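Side-chain contact in uncharacterized protein (Parabacteroides merdae ATCC 43184, PDB 5BMT), which is of unknown function but has an immunoglobulin-like fold and probably an OB-type lipoprotein domain: residues G194-S197 with A198-K201. Residues are numbered along the deposited sequence; the frame is centred on the assembly and turned at random.
Sequences GKES and AAGK
The carbonyl oxygen of Glu-196 takes two backbone N-H groups: Lys-201 N reaches Glu-196 O at 2.9 Å, and Ala-199 N adds a weak bond. This 6→1 link, with Gly-200 N bonded to Ser-197 O at 2.9 Å, makes a Schellman motif that ends helix 186-198 and turns the chain toward strand 203-214. Gly-200, with phi 78°, makes the reversal. Its N-H stands above the carbonyl plane of Ser-197, 66° out of it. Just before the turn, Ala-198 N still bonds Gly-194 O in the helical manner at 3.3 Å, whereas Ala-199 N to Lys-195 O is already weak.

The Glu-196 side chain bends at chi2 (-49°), which brings OE1 3.6 Å from Lys-201 CG; the two side chains meet at a slant. This touch involves the first methylenes of the lysine, for Lys-201 NZ lies 6.8 Å from Glu-196 OE1. The buried carboxylate is held instead by strand 153-167, with OE1 in a salt bridge to Arg-155 and OE2 hydrogen-bonded to Tyr-157, which ties the last helical turn to the sheet. Ser-197 OG turns back along the helix to bond the carbonyl of Lys-193. Beside the oxygen that takes the two N-H groups, Ala-199 CB and Lys-201 CB each lie 3.5 Å from Glu-196 O.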
loop_
_atom_site.group_PDB
_atom_site.type_symbol
_atom_site.label_atom_id
_atom_site.label_comp_id
_atom_site.label_asym_id
_atom_site.label_seq_id
_atom_site.Cartn_x
_atom_site.Cartn_y
_atom_site.Cartn_z
ATOM N N GLY A 194 4.894 13.704 13.566
ATOM C CA GLY A 194 4.835 14.583 14.725
ATOM C C GLY A 194 5.304 13.874 15.979
ATOM O O GLY A 194 6.157 14.405 16.700
ATOM N N LYS A 195 4.812 12.632 16.213
ATOM C CA LYS A 195 5.187 11.844 17.397
ATOM C C LYS A 195 6.664 11.411 17.360
ATOM O O LYS A 195 7.368 11.534 18.359
ATOM C CB LYS A 195 4.305 10.579 17.513
ATOM C CG LYS A 195 2.832 10.855 17.800
ATOM C CD LYS A 195 2.021 9.564 17.807
ATOM C CE LYS A 195 0.537 9.795 18.011
ATOM N NZ LYS A 195 0.179 9.978 19.437
ATOM N N GLU A 196 7.126 10.897 16.210
ATOM C CA GLU A 196 8.486 10.382 16.137
ATOM C C GLU A 196 9.540 11.491 16.055
ATOM O O GLU A 196 10.613 11.314 16.661
ATOM C CB GLU A 196 8.634 9.363 15.004
ATOM C CG GLU A 196 7.891 8.063 15.325
ATOM C CD GLU A 196 8.200 7.534 16.717
ATOM O OE1 GLU A 196 9.380 7.199 16.968
ATOM O OE2 GLU A 196 7.311 7.605 17.600
ATOM N N SER A 197 9.254 12.641 15.401
ATOM C CA SER A 197 10.241 13.738 15.400
ATOM C C SER A 197 10.398 14.293 16.833
ATOM O O SER A 197 11.526 14.580 17.269
ATOM C CB SER A 197 9.845 14.837 14.416
ATOM O OG SER A 197 8.648 15.473 14.835
ATOM N N ALA A 198 9.291 14.349 17.605
ATOM C CA ALA A 198 9.332 14.798 19.009
ATOM C C ALA A 198 10.178 13.847 19.872
ATOM O O ALA A 198 10.793 14.289 20.836
ATOM C CB ALA A 198 7.925 14.887 19.572
ATOM N N ALA A 199 10.218 12.545 19.510
ATOM C CA ALA A 199 10.993 11.497 20.186
ATOM C C ALA A 199 12.460 11.481 19.696
ATOM O O ALA A 199 13.251 10.652 20.157
ATOM C CB ALA A 199 10.335 10.135 19.957
ATOM N N GLY A 200 12.813 12.416 18.800
ATOM C CA GLY A 200 14.168 12.548 18.266
ATOM C C GLY A 200 14.514 11.529 17.202
ATOM O O GLY A 200 15.694 11.215 17.009
ATOM N N LYS A 201 13.494 11.037 16.462
ATOM C CA LYS A 201 13.711 10.018 15.440
ATOM C C LYS A 201 13.545 10.575 14.042
ATOM O O LYS A 201 12.810 11.549 13.846
ATOM C CB LYS A 201 12.780 8.804 15.653
ATOM C CG LYS A 201 12.858 8.193 17.055
ATOM C CD LYS A 201 14.244 7.599 17.432
ATOM C CE LYS A 201 14.338 7.406 18.934
ATOM N NZ LYS A 201 15.718 7.032 19.359
#